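Local coordinates for protein Fe(2+) transporter FeoB (Methanocaldococcus jannaschii, PDB 2WJI) that probably transports ferrous iron across the cell membrane in a GTP-driven uptake system, its N-terminal G domain binding guanine nucleotide, at residues Glu5-Gly10 / Arg74-Asn79; Phe45-Glu50 / Ala158-Val163; Thr92-Asn97 / Ile126-Asp131; Leu102-Met105 / Asn110-Leu113. All blocks are in the same frame, centred on the assembly; numbering follows the deposited sequence.

Interaction 1 of 4, residues Glu5-Gly10 / Arg74-Asn79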
loop_
_atom_site.group_PDB
_atom_site.type_symbol
_atom_site.label_atom_id
_atom_site.label_comp_id
_atom_site.label_asym_id
_atom_site.label_seq_id
_atom_site.Cartn_x
_atom_site.Cartn_y
_atom_site.Cartn_z
ATOM N N GLU A 5 2.653 0.302 13.441
ATOM C CA GLU A 5 1.534 0.940 12.742
ATOM C C GLU A 5 1.796 1.118 11.250
ATOM O O GLU A 5 2.802 1.715 10.857
ATOM C CB GLU A 5 1.172 2.278 13.392
ATOM C CG GLU A 5 0.786 2.141 14.855
ATOM C CD GLU A 5 -0.417 2.990 15.215
ATOM O OE1 GLU A 5 -0.578 3.324 16.410
ATOM O OE2 GLU A 5 -1.206 3.318 14.299
ATOM N N ILE A 6 0.872 0.604 10.436
ATOM C CA ILE A 6 1.004 0.573 8.983
ATOM C C ILE A 6 -0.194 1.251 8.326
ATOM O O ILE A 6 -1.334 1.014 8.731
ATOM C CB ILE A 6 1.088 -0.909 8.492
ATOM C CG1 ILE A 6 2.057 -1.706 9.369
ATOM C CG2 ILE A 6 1.479 -0.988 7.033
ATOM C CD1 ILE A 6 3.513 -1.466 9.046
ATOM N N ALA A 7 0.055 2.098 7.325
ATOM C CA ALA A 7 -1.017 2.725 6.557
ATOM C C ALA A 7 -0.953 2.300 5.099
ATOM O O ALA A 7 0.131 2.256 4.521
ATOM C CB ALA A 7 -0.926 4.252 6.650
ATOM N N LEU A 8 -2.115 1.991 4.521
ATOM C CA LEU A 8 -2.243 1.727 3.092
ATOM C C LEU A 8 -2.684 3.018 2.407
ATOM O O LEU A 8 -3.622 3.685 2.859
ATOM C CB LEU A 8 -3.287 0.637 2.838
ATOM C CG LEU A 8 -3.155 -0.638 3.681
ATOM C CD1 LEU A 8 -4.249 -1.648 3.338
ATOM C CD2 LEU A 8 -1.771 -1.259 3.518
ATOM N N ILE A 9 -2.012 3.380 1.324
ATOM C CA ILE A 9 -2.392 4.594 0.609
ATOM C C ILE A 9 -2.155 4.383 -0.865
ATOM O O ILE A 9 -1.249 3.637 -1.251
ATOM C CB ILE A 9 -1.614 5.833 1.111
ATOM C CG1 ILE A 9 -2.309 7.129 0.653
ATOM C CG2 ILE A 9 -0.166 5.793 0.640
ATOM C CD1 ILE A 9 -1.683 8.387 1.220
ATOM N N GLY A 10 -3.001 4.995 -1.690
ATOM C CA GLY A 10 -2.911 4.850 -3.132
ATOM C C GLY A 10 -4.097 5.459 -3.878
ATOM O O GLY A 10 -5.110 5.814 -3.279
ATOM N N ARG A 74 -3.139 13.232 4.265
ATOM C CA ARG A 74 -1.934 13.985 4.598
ATOM C C ARG A 74 -1.745 14.187 6.100
ATOM O O ARG A 74 -0.633 14.044 6.608
ATOM C CB ARG A 74 -1.913 15.330 3.871
ATOM C CG ARG A 74 -1.034 16.372 4.532
ATOM C CD ARG A 74 -0.292 17.196 3.502
ATOM N NE ARG A 74 0.282 18.400 4.086
ATOM C CZ ARG A 74 1.495 18.862 3.804
ATOM N NH1 ARG A 74 2.274 18.202 2.955
ATOM N NH2 ARG A 74 1.935 19.972 4.383
ATOM N N ASP A 75 -2.825 14.527 6.800
ATOM C CA ASP A 75 -2.772 14.715 8.250
ATOM C C ASP A 75 -2.366 13.431 8.966
ATOM O O ASP A 75 -1.644 13.471 9.972
ATOM C CB ASP A 75 -4.120 15.195 8.789
ATOM C CG ASP A 75 -4.420 16.645 8.425
ATOM O OD1 ASP A 75 -5.538 17.112 8.735
ATOM O OD2 ASP A 75 -3.543 17.315 7.832
ATOM N N TYR A 76 -2.825 12.288 8.458
ATOM C CA TYR A 76 -2.482 11.024 9.100
ATOM C C TYR A 76 -0.983 10.753 9.025
ATOM O O TYR A 76 -0.345 10.433 10.027
ATOM C CB TYR A 76 -3.264 9.851 8.507
ATOM C CG TYR A 76 -2.958 8.559 9.226
ATOM C CD1 TYR A 76 -3.645 8.202 10.380
ATOM C CD2 TYR A 76 -1.955 7.708 8.771
ATOM C CE1 TYR A 76 -3.350 7.024 11.049
ATOM C CE2 TYR A 76 -1.661 6.543 9.427
ATOM C CZ TYR A 76 -2.357 6.201 10.567
ATOM O OH TYR A 76 -2.048 5.026 11.221
ATOM N N ILE A 77 -0.413 10.890 7.835
ATOM C CA ILE A 77 1.005 10.600 7.664
ATOM C C ILE A 77 1.892 11.538 8.489
ATOM O O ILE A 77 2.846 11.099 9.130
ATOM C CB ILE A 77 1.408 10.629 6.180
ATOM C CG1 ILE A 77 0.756 9.454 5.446
ATOM C CG2 ILE A 77 2.917 10.561 6.033
ATOM C CD1 ILE A 77 0.930 9.499 3.960
ATOM N N ILE A 78 1.553 12.824 8.482
ATOM C CA ILE A 78 2.320 13.850 9.195
ATOM C C ILE A 78 2.196 13.775 10.714
ATOM O O ILE A 78 3.189 13.851 11.438
ATOM C CB ILE A 78 1.884 15.269 8.755
ATOM C CG1 ILE A 78 2.407 15.579 7.354
ATOM C CG2 ILE A 78 2.377 16.308 9.747
ATOM C CD1 ILE A 78 3.918 15.557 7.252
ATOM N N ASN A 79 0.969 13.652 11.199
ATOM C CA ASN A 79 0.720 13.708 12.633
ATOM C C ASN A 79 0.741 12.343 13.313
ATOM O O ASN A 79 1.189 12.219 14.447
ATOM C CB ASN A 79 -0.605 14.416 12.897
ATOM C CG ASN A 79 -0.628 15.818 12.321
ATOM O OD1 ASN A 79 0.382 16.523 12.352
ATOM N ND2 ASN A 79 -1.773 16.225 11.775
#

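Interaction 2 of 4, residues Phe45-Glu50 / Ala158-Val163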
loop_
_atom_site.group_PDB
_atom_site.type_symbol
_atom_site.label_atom_id
_atom_site.label_comp_id
_atom_site.label_asym_id
_atom_site.label_seq_id
_atom_site.Cartn_x
_atom_site.Cartn_y
_atom_site.Cartn_z
ATOM N N PHE A 45 -2.754 -7.814 11.412
ATOM C CA PHE A 45 -2.300 -9.186 11.223
ATOM C C PHE A 45 -1.038 -9.416 12.039
ATOM O O PHE A 45 -0.388 -8.471 12.482
ATOM C CB PHE A 45 -2.031 -9.499 9.752
ATOM C CG PHE A 45 -0.913 -8.695 9.148
ATOM C CD1 PHE A 45 0.379 -9.189 9.134
ATOM C CD2 PHE A 45 -1.160 -7.454 8.576
ATOM C CE1 PHE A 45 1.408 -8.456 8.571
ATOM C CE2 PHE A 45 -0.137 -6.722 8.010
ATOM C CZ PHE A 45 1.153 -7.227 8.013
ATOM N N GLU A 46 -0.702 -10.684 12.230
ATOM C CA GLU A 46 0.472 -11.083 12.984
ATOM C C GLU A 46 1.452 -11.686 11.986
ATOM O O GLU A 46 1.043 -12.389 11.076
ATOM C CB GLU A 46 0.053 -12.141 14.001
ATOM C CG GLU A 46 0.876 -12.203 15.261
ATOM C CD GLU A 46 0.078 -12.779 16.416
ATOM O OE1 GLU A 46 -0.816 -12.070 16.938
ATOM O OE2 GLU A 46 0.341 -13.942 16.792
ATOM N N TYR A 47 2.739 -11.395 12.128
ATOM C CA TYR A 47 3.743 -12.051 11.292
ATOM C C TYR A 47 5.067 -12.226 12.036
ATOM O O TYR A 47 5.623 -11.272 12.564
ATOM C CB TYR A 47 3.967 -11.291 9.980
ATOM C CG TYR A 47 4.989 -11.966 9.089
ATOM C CD1 TYR A 47 4.631 -13.027 8.266
ATOM C CD2 TYR A 47 6.311 -11.546 9.075
ATOM C CE1 TYR A 47 5.563 -13.650 7.450
ATOM C CE2 TYR A 47 7.250 -12.161 8.266
ATOM C CZ TYR A 47 6.872 -13.212 7.458
ATOM O OH TYR A 47 7.806 -13.825 6.656
ATOM N N ASN A 48 5.566 -13.457 12.065
ATOM C CA ASN A 48 6.792 -13.788 12.788
ATOM C C ASN A 48 6.862 -13.179 14.175
ATOM O O ASN A 48 7.828 -12.503 14.516
ATOM C CB ASN A 48 8.037 -13.396 11.985
ATOM C CG ASN A 48 9.302 -14.033 12.530
ATOM O OD1 ASN A 48 9.244 -14.963 13.338
ATOM N ND2 ASN A 48 10.454 -13.538 12.088
ATOM N N GLY A 49 5.824 -13.411 14.967
ATOM C CA GLY A 49 5.824 -13.007 16.358
ATOM C C GLY A 49 5.583 -11.524 16.602
ATOM O O GLY A 49 5.717 -11.069 17.727
ATOM N N GLU A 50 5.228 -10.768 15.567
ATOM C CA GLU A 50 4.957 -9.342 15.766
ATOM C C GLU A 50 3.594 -8.944 15.236
ATOM O O GLU A 50 3.047 -9.601 14.352
ATOM C CB GLU A 50 6.062 -8.473 15.153
ATOM C CG GLU A 50 7.415 -8.605 15.857
ATOM C CD GLU A 50 8.544 -7.905 15.111
ATOM O OE1 GLU A 50 8.502 -7.865 13.869
ATOM O OE2 GLU A 50 9.484 -7.400 15.768
ATOM N N ALA A 158 7.782 -8.380 3.448
ATOM C CA ALA A 158 8.433 -7.133 3.091
ATOM C C ALA A 158 8.106 -6.072 4.119
ATOM O O ALA A 158 8.975 -5.295 4.511
ATOM C CB ALA A 158 8.003 -6.680 1.708
ATOM N N ILE A 159 6.851 -6.039 4.561
ATOM C CA ILE A 159 6.448 -5.105 5.620
ATOM C C ILE A 159 7.273 -5.290 6.903
ATOM O O ILE A 159 7.844 -4.340 7.439
ATOM C CB ILE A 159 4.943 -5.238 5.949
ATOM C CG1 ILE A 159 4.101 -4.679 4.809
ATOM C CG2 ILE A 159 4.605 -4.530 7.252
ATOM C CD1 ILE A 159 2.598 -4.836 5.018
ATOM N N SER A 160 7.348 -6.516 7.395
ATOM C CA SER A 160 8.050 -6.767 8.655
ATOM C C SER A 160 9.540 -6.390 8.626
ATOM O O SER A 160 10.139 -6.149 9.662
ATOM C CB SER A 160 7.902 -8.234 9.061
ATOM O OG SER A 160 8.663 -9.047 8.198
ATOM N N ILE A 161 10.139 -6.384 7.443
ATOM C CA ILE A 161 11.531 -5.976 7.296
ATOM C C ILE A 161 11.606 -4.457 7.197
ATOM O O ILE A 161 12.476 -3.827 7.808
ATOM C CB ILE A 161 12.171 -6.601 6.034
ATOM C CG1 ILE A 161 12.472 -8.084 6.260
ATOM C CG2 ILE A 161 13.445 -5.859 5.643
ATOM C CD1 ILE A 161 12.702 -8.883 4.954
ATOM N N ALA A 162 10.673 -3.875 6.445
ATOM C CA ALA A 162 10.657 -2.435 6.212
ATOM C C ALA A 162 10.400 -1.576 7.456
ATOM O O ALA A 162 10.833 -0.425 7.501
ATOM C CB ALA A 162 9.652 -2.082 5.106
ATOM N N VAL A 163 9.689 -2.104 8.452
ATOM C CA VAL A 163 9.391 -1.304 9.645
ATOM C C VAL A 163 10.624 -1.118 10.521
ATOM O O VAL A 163 10.657 -0.242 11.387
ATOM C CB VAL A 163 8.253 -1.894 10.523
ATOM C CG1 VAL A 163 6.905 -1.691 9.873
ATOM C CG2 VAL A 163 8.520 -3.361 10.860
#

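Interaction 3 of 4, residues Thr92-Asn97 / Ile126-Asp131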
loop_
_atom_site.group_PDB
_atom_site.type_symbol
_atom_site.label_atom_id
_atom_site.label_comp_id
_atom_site.label_asym_id
_atom_site.label_seq_id
_atom_site.Cartn_x
_atom_site.Cartn_y
_atom_site.Cartn_z
ATOM N N THR A 92 -0.795 -1.489 -14.073
ATOM C CA THR A 92 -1.222 -1.103 -15.425
ATOM C C THR A 92 -1.408 0.405 -15.617
ATOM O O THR A 92 -1.843 0.851 -16.681
ATOM C CB THR A 92 -2.515 -1.829 -15.870
ATOM O OG1 THR A 92 -3.620 -1.378 -15.076
ATOM C CG2 THR A 92 -2.350 -3.340 -15.742
ATOM N N ALA A 93 -1.097 1.189 -14.587
ATOM C CA ALA A 93 -1.170 2.645 -14.706
ATOM C C ALA A 93 -0.075 3.290 -13.872
ATOM O O ALA A 93 -0.344 4.111 -12.994
ATOM C CB ALA A 93 -2.545 3.157 -14.281
ATOM N N LEU A 94 1.167 2.930 -14.163
ATOM C CA LEU A 94 2.281 3.299 -13.296
ATOM C C LEU A 94 2.509 4.808 -13.242
ATOM O O LEU A 94 2.605 5.375 -12.155
ATOM C CB LEU A 94 3.557 2.584 -13.731
ATOM C CG LEU A 94 4.277 1.858 -12.601
ATOM C CD1 LEU A 94 3.276 0.993 -11.853
ATOM C CD2 LEU A 94 5.424 1.023 -13.145
ATOM N N GLU A 95 2.584 5.451 -14.407
ATOM C CA GLU A 95 2.872 6.887 -14.474
ATOM C C GLU A 95 1.889 7.697 -13.642
ATOM O O GLU A 95 2.288 8.576 -12.878
ATOM C CB GLU A 95 2.880 7.391 -15.924
ATOM C CG GLU A 95 3.307 8.854 -16.054
ATOM C CD GLU A 95 3.401 9.335 -17.502
ATOM O OE1 GLU A 95 2.633 8.844 -18.363
ATOM O OE2 GLU A 95 4.247 10.217 -17.773
ATOM N N ARG A 96 0.602 7.394 -13.782
ATOM C CA ARG A 96 -0.430 8.061 -12.994
ATOM C C ARG A 96 -0.232 7.923 -11.482
ATOM O O ARG A 96 -0.430 8.878 -10.734
ATOM C CB ARG A 96 -1.809 7.524 -13.357
ATOM C CG ARG A 96 -2.912 8.085 -12.479
ATOM C CD ARG A 96 -4.268 7.569 -12.895
ATOM N NE ARG A 96 -4.544 6.238 -12.368
ATOM C CZ ARG A 96 -5.274 5.335 -13.016
ATOM N NH1 ARG A 96 -5.770 5.629 -14.208
ATOM N NH2 ARG A 96 -5.498 4.141 -12.486
ATOM N N ASN A 97 0.133 6.722 -11.042
ATOM C CA ASN A 97 0.260 6.414 -9.618
ATOM C C ASN A 97 1.510 7.043 -8.999
ATOM O O ASN A 97 1.500 7.502 -7.845
ATOM C CB ASN A 97 0.298 4.891 -9.406
ATOM C CG ASN A 97 -1.021 4.205 -9.760
ATOM O OD1 ASN A 97 -1.541 3.409 -8.986
ATOM N ND2 ASN A 97 -1.567 4.521 -10.929
ATOM N N ILE A 126 1.830 -6.025 -20.700
ATOM C CA ILE A 126 2.634 -4.973 -20.088
ATOM C C ILE A 126 3.690 -5.568 -19.155
ATOM O O ILE A 126 3.362 -6.299 -18.217
ATOM C CB ILE A 126 1.752 -4.005 -19.295
ATOM C CG1 ILE A 126 0.686 -3.395 -20.205
ATOM C CG2 ILE A 126 2.597 -2.922 -18.643
ATOM C CD1 ILE A 126 -0.348 -2.596 -19.469
ATOM N N GLU A 127 4.956 -5.254 -19.416
ATOM C CA GLU A 127 6.055 -5.777 -18.610
ATOM C C GLU A 127 6.606 -4.723 -17.660
ATOM O O GLU A 127 6.928 -3.609 -18.073
ATOM C CB GLU A 127 7.180 -6.289 -19.508
ATOM C CG GLU A 127 7.721 -5.243 -20.469
ATOM C CD GLU A 127 9.136 -5.546 -20.920
ATOM O OE1 GLU A 127 9.504 -5.144 -22.045
ATOM O OE2 GLU A 127 9.877 -6.187 -20.147
ATOM N N ILE A 128 6.713 -5.075 -16.385
ATOM C CA ILE A 128 7.300 -4.176 -15.402
ATOM C C ILE A 128 8.604 -4.759 -14.875
ATOM O O ILE A 128 8.615 -5.853 -14.312
ATOM C CB ILE A 128 6.363 -3.955 -14.200
ATOM C CG1 ILE A 128 4.937 -3.661 -14.666
ATOM C CG2 ILE A 128 6.890 -2.833 -13.328
ATOM C CD1 ILE A 128 4.781 -2.334 -15.360
ATOM N N ASP A 129 9.705 -4.037 -15.059
ATOM C CA ASP A 129 10.971 -4.461 -14.474
ATOM C C ASP A 129 11.024 -4.030 -13.011
ATOM O O ASP A 129 11.400 -2.900 -12.699
ATOM C CB ASP A 129 12.156 -3.883 -15.252
ATOM C CG ASP A 129 13.474 -4.568 -14.907
ATOM O OD1 ASP A 129 13.582 -5.162 -13.812
ATOM O OD2 ASP A 129 14.406 -4.511 -15.737
ATOM N N VAL A 130 10.637 -4.937 -12.118
ATOM C CA VAL A 130 10.574 -4.636 -10.689
ATOM C C VAL A 130 11.937 -4.292 -10.099
ATOM O O VAL A 130 12.058 -3.371 -9.293
ATOM C CB VAL A 130 9.962 -5.806 -9.895
ATOM C CG1 VAL A 130 10.446 -5.791 -8.448
ATOM C CG2 VAL A 130 8.445 -5.758 -9.968
ATOM N N ASP A 131 12.962 -5.038 -10.496
ATOM C CA ASP A 131 14.302 -4.826 -9.958
ATOM C C ASP A 131 14.847 -3.460 -10.356
ATOM O O ASP A 131 15.603 -2.840 -9.608
ATOM C CB ASP A 131 15.255 -5.934 -10.414
ATOM C CG ASP A 131 15.113 -7.201 -9.588
ATOM O OD1 ASP A 131 16.022 -8.057 -9.653
ATOM O OD2 ASP A 131 14.099 -7.341 -8.870
#

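Interaction 4 of 4, residues Leu102-Met105 / Asn110-Leu113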
loop_
_atom_site.group_PDB
_atom_site.type_symbol
_atom_site.label_atom_id
_atom_site.label_comp_id
_atom_site.label_asym_id
_atom_site.label_seq_id
_atom_site.Cartn_x
_atom_site.Cartn_y
_atom_site.Cartn_z
ATOM N N LEU A 102 5.810 10.148 -5.438
ATOM C CA LEU A 102 6.846 11.172 -5.281
ATOM C C LEU A 102 6.587 12.107 -4.110
ATOM O O LEU A 102 7.519 12.499 -3.403
ATOM C CB LEU A 102 7.001 11.985 -6.570
ATOM C CG LEU A 102 7.978 11.434 -7.612
ATOM C CD1 LEU A 102 8.029 9.912 -7.582
ATOM C CD2 LEU A 102 7.593 11.923 -8.996
ATOM N N GLN A 103 5.324 12.478 -3.915
ATOM C CA GLN A 103 4.957 13.317 -2.779
ATOM C C GLN A 103 5.196 12.603 -1.443
ATOM O O GLN A 103 5.593 13.232 -0.458
ATOM C CB GLN A 103 3.506 13.788 -2.905
ATOM C CG GLN A 103 3.246 14.627 -4.163
ATOM C CD GLN A 103 1.812 15.107 -4.274
ATOM O OE1 GLN A 103 1.042 15.029 -3.320
ATOM N NE2 GLN A 103 1.448 15.613 -5.447
ATOM N N LEU A 104 4.967 11.290 -1.413
ATOM C CA LEU A 104 5.217 10.506 -0.202
ATOM C C LEU A 104 6.701 10.469 0.143
ATOM O O LEU A 104 7.080 10.597 1.309
ATOM C CB LEU A 104 4.666 9.083 -0.346
ATOM C CG LEU A 104 3.143 9.004 -0.480
ATOM C CD1 LEU A 104 2.695 7.583 -0.833
ATOM C CD2 LEU A 104 2.494 9.468 0.812
ATOM N N MET A 105 7.539 10.294 -0.872
ATOM C CA MET A 105 8.981 10.336 -0.675
ATOM C C MET A 105 9.397 11.709 -0.159
ATOM O O MET A 105 10.204 11.825 0.768
ATOM C CB MET A 105 9.709 10.038 -1.983
ATOM C CG MET A 105 9.471 8.648 -2.521
ATOM S SD MET A 105 10.123 8.457 -4.190
ATOM C CE MET A 105 9.982 6.691 -4.418
ATOM N N ASN A 110 8.496 6.655 5.581
ATOM C CA ASN A 110 9.104 5.335 5.428
ATOM C C ASN A 110 8.223 4.509 4.504
ATOM O O ASN A 110 7.121 4.111 4.876
ATOM C CB ASN A 110 9.229 4.633 6.779
ATOM C CG ASN A 110 10.073 3.372 6.701
ATOM O OD1 ASN A 110 10.905 3.226 5.805
ATOM N ND2 ASN A 110 9.873 2.461 7.646
ATOM N N LEU A 111 8.712 4.238 3.303
ATOM C CA LEU A 111 7.824 3.816 2.232
ATOM C C LEU A 111 8.129 2.422 1.703
ATOM O O LEU A 111 9.278 1.985 1.698
ATOM C CB LEU A 111 7.894 4.831 1.094
ATOM C CG LEU A 111 6.835 4.766 -0.001
ATOM C CD1 LEU A 111 5.445 5.024 0.568
ATOM C CD2 LEU A 111 7.172 5.780 -1.079
ATOM N N LEU A 112 7.075 1.742 1.260
ATOM C CA LEU A 112 7.168 0.428 0.636
ATOM C C LEU A 112 6.105 0.355 -0.449
ATOM O O LEU A 112 4.945 0.710 -0.223
ATOM C CB LEU A 112 6.923 -0.678 1.654
ATOM C CG LEU A 112 6.774 -2.078 1.057
ATOM C CD1 LEU A 112 8.014 -2.434 0.266
ATOM C CD2 LEU A 112 6.527 -3.120 2.149
ATOM N N LEU A 113 6.503 -0.113 -1.624
ATOM C CA LEU A 113 5.623 -0.098 -2.782
ATOM C C LEU A 113 5.013 -1.477 -3.027
ATOM O O LEU A 113 5.729 -2.455 -3.229
ATOM C CB LEU A 113 6.410 0.356 -4.009
ATOM C CG LEU A 113 5.746 1.408 -4.892
ATOM C CD1 LEU A 113 5.220 2.525 -4.023
ATOM C CD2 LEU A 113 6.735 1.947 -5.915
#

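Interaction 1 of 4, residues Glu5-Gly10 / Arg74-Asn79
Ala7 and Tyr76 make the central apolar contact between the strand 5-9 and the helix 74-79, with Ile9 and Ile77 meeting beside them. The methyl CB of Ala7 comes at an oblique angle to the Tyr76 ring and lies 3.7 Å from CE2. The tyrosine reaches it because its CG is anti to the backbone N (chi1 -177°), which sends the ring out from the helix to reach the strand. Further along the strand, the two isoleucines cross at about a right angle and meet through their terminal methyls, Ile9 CD1 to Ile77 CD1 at 3.9 Å. Val55 of the neighbouring strand packs on Ala7 and Tyr76, and Val85 of strand 84-90 touches Ile9.

The polar part is slight. Glu5 OE2 stands 3.6 Å from Tyr76 OH, with the carboxylate and ring planes turned 48° apart, at the exposed margin of the contact. The bend of the glutamate chain at chi2 turns its carboxylate toward the phenol, while the backbone N of Glu5 is hydrogen-bonded to the carboxylate of Asp83.

The segments run nearly antiparallel, at 152°, with their axes 10.6 Å apart. This is helix-on-sheet packing of the P-loop GTPase fold: helix 68-80 covers one face of the strand that leads into the nucleotide-binding loop, which Gly10 opens.

Interaction 2 of 4, residues Phe45-Glu50 / Ala158-Val163
Tyr47 lies against Ser160, and Phe45 meets Ile159, joining the edge strand 45-47 to the helix 158-162. Ser160 OG approaches the tyrosine ring obliquely, 3.4 Å from CE2, and Ser160 CB is 3.7 Å from CD2; both the carbon and the oxygen of the serine lie near the CD2-CE2 bond. The second pair is wholly apolar: Ile159 CD1 sits at the edge of the Phe45 ring, near its plane, 4.1 Å from CZ.

One step out, Ser160 OG is hydrogen-bonded to the carbonyl of Lys157, one turn earlier in the helix. Its chi1 of 71° sets the hydroxyl between the backbone N and the carbonyl carbon, compatible with this bond while it borders the ring. The ring of Phe52, on the adjacent strand, meets that of Phe45 with the planes about 10° apart and also touches Tyr47, Ile159 and Ser160. Beyond Tyr47 the chain reverses in a type I' turn to Glu50, whose OE1 forms a salt bridge with Lys164, near the C-terminal end of the helix.

With its hydroxyl bonded within the helix, Ser160 can border an aromatic ring without leaving that polar group unpaired, and the contact across the segments rests on van der Waals packing.

Interaction 3 of 4, residues Thr92-Asn97 / Ile126-Asp131
Leu94 meets Ile128 tip to tip, its methyl CD2 resting against two branches of the isoleucine, CD1 and CG2. Ile128 CD1 is 4.1 Å from Leu94 CD2, and Ile128 CG2 is just as far from the same methyl, so a single leucine branch is held against both arms of its partner. The isoleucine offers both because CG1 lies beside the backbone N (chi1 -47°), which leaves CG2 anti to it, and the further turn at chi2 (-68°) brings CD1 round to the leucine. Leu115 of strand 111-116 touches both side chains and so backs this pair from the sheet.

A looser pair lies two residues earlier in each segment. Ile126 CD1 approaches Thr92 CB at 4.3 Å, so the isoleucine meets the carbon part of the threonine. Leu120 and Ala121 of helix 118-123 also pack on Thr92.

Side-chain to backbone hydrogen bonds hold the neighbouring turns. The amide of Thr92 is bonded to the carboxylate of Asp90, and Asn97 OD1 takes the backbone N-H of that same aspartate. Asp129 is the N-cap of helix 130-137, its OD1 accepting the amide of Lys132.

Thr92 lies about 7 Å, nearest side-chain atom to ligand, from the bound GTP analogue. In the G domain the contact joins the start of helix 94-106 to the connection after helix 118-123, which follows the nucleotide-binding residues Asn116 to Asp119. It does so by dispersion contacts between methyl-bearing side chains, with little directional restraint.

Interaction 4 of 4, residues Leu102-Met105 / Asn110-Leu113
Leu111 points its CG anti to the backbone N (chi1 -167°), and this carries its two methyls from the strand 111-113 to the helix 102-105, one for each of two helix residues. Leu104 and Met105 both place CG anti to the carbonyl carbon (chi1 -65° for Leu104); Leu104 points at the strand, and Met105 comes to it with its CG methylene. CD1 of Leu111 meets CD1 of Leu104 at 4.0 Å, while CD2 of Leu111 lies 3.9 Å from CG of Met105. Each helix side chain crosses the leucine at about a right angle, and each methyl of the Leu111 fork has its own partner on the helix.

Beyond CG the chain of Met105 is extended, and the residue also packs on Leu137 of helix 130-137. Leu104 is buried and packs on Leu63 as well, whereas Leu111 is backed by Val85 and Asn87 of the adjoining parallel strand.

Helix 94-106 packs on one face of the sheet and links the parallel strands 84-90 and 111-116, a beta-alpha-beta crossover that recurs in P-loop GTPases.

How the interactions relate
From the N terminus, interaction 1 joins the first strand to helix 68-80. Interaction 2 starts within that loop, at the edge hairpin, and closes only near the C terminus, so the two cross; they meet where Ile6 packs on Ile159 and Val163. Interaction 3 lies inside the loop closed by interaction 2, and interaction 4 is nested again inside interaction 3, both using helix 94-106. Leu104 links interactions 1 and 4 by packing on Ile9 and Ile77, while Asn110 ND2 probably bonds to Ala162 O, joining interactions 2 and 4. Interactions 1, 2 and 4 fasten helices 68-80, 152-162 and 94-106 to the sheet; interaction 3, touching none of them, joins helix 94-106 to the loop before helix 130-137.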